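Local coordinates for protein 2',5'-phosphodiesterase 12 (Homo sapiens, PDB 4Z0V) that belongs to the endonuclease/exonuclease/phosphatase family and carries a magnesium-bearing DNase I-like domain following an N-terminal beta domain of the E-set clan, at residues D111-Y116 and P408-E413. Sequence-based numbering, arbitrary orientation.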
loop_
_atom_site.group_PDB
_atom_site.type_symbol
_atom_site.label_atom_id
_atom_site.label_comp_id
_atom_site.label_asym_id
_atom_site.label_seq_id
_atom_site.Cartn_x
_atom_site.Cartn_y
_atom_site.Cartn_z
ATOM N N ASP A 111 -8.880 0.216 14.566
ATOM C CA ASP A 111 -8.566 0.428 15.997
ATOM C C ASP A 111 -8.282 -0.894 16.734
ATOM O O ASP A 111 -7.265 -1.005 17.415
ATOM C CB ASP A 111 -9.667 1.191 16.725
ATOM C CG ASP A 111 -9.887 2.611 16.256
ATOM O OD1 ASP A 111 -8.964 3.185 15.631
ATOM O OD2 ASP A 111 -10.977 3.152 16.517
ATOM N N HIS A 112 -9.158 -1.897 16.560
ATOM C CA HIS A 112 -8.964 -3.198 17.195
ATOM C C HIS A 112 -7.747 -3.914 16.580
ATOM O O HIS A 112 -7.018 -4.586 17.279
ATOM C CB HIS A 112 -10.225 -4.062 17.029
ATOM C CG HIS A 112 -10.071 -5.408 17.659
ATOM N ND1 HIS A 112 -10.043 -5.557 19.040
ATOM C CD2 HIS A 112 -9.875 -6.619 17.082
ATOM C CE1 HIS A 112 -9.874 -6.856 19.257
ATOM N NE2 HIS A 112 -9.747 -7.530 18.113
ATOM N N ARG A 113 -7.518 -3.725 15.272
ATOM C CA ARG A 113 -6.408 -4.369 14.557
ATOM C C ARG A 113 -5.070 -3.898 15.100
ATOM O O ARG A 113 -4.149 -4.696 15.198
ATOM C CB ARG A 113 -6.525 -4.051 13.056
ATOM C CG ARG A 113 -7.851 -4.527 12.468
ATOM C CD ARG A 113 -7.824 -4.434 10.952
ATOM N NE ARG A 113 -7.157 -5.594 10.361
ATOM C CZ ARG A 113 -6.834 -5.697 9.081
ATOM N NH1 ARG A 113 -7.068 -4.688 8.248
ATOM N NH2 ARG A 113 -6.291 -6.814 8.616
ATOM N N HIS A 114 -5.000 -2.640 15.556
ATOM C CA HIS A 114 -3.782 -2.061 16.111
ATOM C C HIS A 114 -3.371 -2.706 17.434
ATOM O O HIS A 114 -2.200 -2.635 17.787
ATOM C CB HIS A 114 -3.924 -0.553 16.265
ATOM C CG HIS A 114 -3.805 0.183 14.964
ATOM N ND1 HIS A 114 -4.218 1.487 14.852
ATOM C CD2 HIS A 114 -3.300 -0.228 13.767
ATOM C CE1 HIS A 114 -3.962 1.843 13.599
ATOM N NE2 HIS A 114 -3.426 0.832 12.904
ATOM N N LEU A 115 -4.282 -3.461 18.086
ATOM C CA LEU A 115 -3.902 -4.225 19.286
ATOM C C LEU A 115 -2.952 -5.371 18.931
ATOM O O LEU A 115 -2.296 -5.910 19.822
ATOM C CB LEU A 115 -5.152 -4.804 19.994
ATOM C CG LEU A 115 -6.202 -3.785 20.473
ATOM C CD1 LEU A 115 -7.322 -4.493 21.215
ATOM C CD2 LEU A 115 -5.572 -2.700 21.366
ATOM N N TYR A 116 -2.918 -5.781 17.650
ATOM C CA TYR A 116 -2.054 -6.868 17.147
ATOM C C TYR A 116 -0.718 -6.338 16.611
ATOM O O TYR A 116 0.114 -7.131 16.154
ATOM C CB TYR A 116 -2.767 -7.625 16.021
ATOM C CG TYR A 116 -3.946 -8.441 16.499
ATOM C CD1 TYR A 116 -5.173 -7.838 16.773
ATOM C CD2 TYR A 116 -3.827 -9.809 16.718
ATOM C CE1 TYR A 116 -6.243 -8.576 17.277
ATOM C CE2 TYR A 116 -4.900 -10.561 17.193
ATOM C CZ TYR A 116 -6.095 -9.935 17.506
ATOM O OH TYR A 116 -7.160 -10.682 17.949
ATOM N N PRO A 408 -6.161 -10.063 12.392
ATOM C CA PRO A 408 -7.521 -10.340 11.905
ATOM C C PRO A 408 -8.155 -9.177 11.185
ATOM O O PRO A 408 -7.965 -8.026 11.568
ATOM C CB PRO A 408 -8.312 -10.653 13.188
ATOM C CG PRO A 408 -7.521 -10.093 14.287
ATOM C CD PRO A 408 -6.079 -10.220 13.858
ATOM N N LEU A 409 -8.957 -9.506 10.174
ATOM C CA LEU A 409 -9.711 -8.506 9.436
ATOM C C LEU A 409 -10.810 -7.956 10.336
ATOM O O LEU A 409 -11.200 -8.648 11.293
ATOM C CB LEU A 409 -10.291 -9.140 8.155
ATOM C CG LEU A 409 -9.306 -9.122 6.965
ATOM C CD1 LEU A 409 -8.196 -10.175 7.143
ATOM C CD2 LEU A 409 -10.032 -9.397 5.676
ATOM N N PRO A 410 -11.333 -6.739 10.077
ATOM C CA PRO A 410 -12.453 -6.245 10.901
ATOM C C PRO A 410 -13.619 -7.226 10.883
ATOM O O PRO A 410 -13.775 -7.988 9.909
ATOM C CB PRO A 410 -12.876 -4.943 10.188
ATOM C CG PRO A 410 -11.674 -4.505 9.434
ATOM C CD PRO A 410 -11.009 -5.793 8.984
ATOM N N SER A 411 -14.443 -7.216 11.932
ATOM C CA SER A 411 -15.608 -8.126 11.947
ATOM C C SER A 411 -16.637 -7.727 10.879
ATOM O O SER A 411 -16.673 -6.577 10.433
ATOM C CB SER A 411 -16.278 -8.093 13.319
ATOM O OG SER A 411 -16.905 -6.827 13.463
ATOM N N HIS A 412 -17.534 -8.654 10.531
ATOM C CA HIS A 412 -18.587 -8.363 9.575
ATOM C C HIS A 412 -19.494 -7.239 10.122
ATOM O O HIS A 412 -19.970 -6.418 9.346
ATOM C CB HIS A 412 -19.379 -9.642 9.246
ATOM C CG HIS A 412 -20.344 -9.461 8.119
ATOM N ND1 HIS A 412 -19.905 -9.263 6.819
ATOM C CD2 HIS A 412 -21.698 -9.407 8.136
ATOM C CE1 HIS A 412 -20.995 -9.112 6.085
ATOM N NE2 HIS A 412 -22.099 -9.179 6.834
ATOM N N GLU A 413 -19.700 -7.177 11.463
ATOM C CA GLU A 413 -20.509 -6.102 12.071
ATOM C C GLU A 413 -19.850 -4.728 11.825
ATOM O O GLU A 413 -20.526 -3.784 11.411
ATOM C CB GLU A 413 -20.712 -6.343 13.576
#
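Pro408 of segment 408-413 meets both Tyr116 and Arg113, and does so with two different parts of one residue: its ring makes a CH-pi contact and its carbonyl accepts a hydrogen bond, a worked example of how a single proline can offer an apolar surface and an acceptor at once. Loop 408-411 belongs to the DNase I-like fold, leading from the edge strand 401-406 of a six-stranded sheet to the short helix 412-416, and it packs against helix 110-113 and the 3-10 turn at 115-116. Pro408 CD sits almost squarely over the Tyr116 ring, 3.5 Å from the centroid and 7° off the normal. Beside it, CG leans toward the phenol end and lies 3.5 Å from Tyr116 CZ. The carbonyl serves Arg113: NE donates to Pro408 O at 2.8 Å, a bent bond with an N-H...O angle of 133°, the oxygen tilted out of the guanidinium plane. The bend at chi3 (82°) swings NE out of line with CB, CG and CD, to where it meets this oxygen. Arg113 NH1 bonds Ala432 O, so a second carbonyl helps fix this buried group. At Leu409 the backbone takes over, CA lying on one face of the guanidinium, while the side chain reaches it more loosely, CD1 4.1 Å from Arg113 NH2. Pro410 then covers the same face toward its rim, and its ring also packs on the aliphatic part of the arginine, the two CD atoms 4.0 Å apart. Beyond the contact, Ser411 occupies the N-cap of helix 412-416, its OG bonded to Glu414 N.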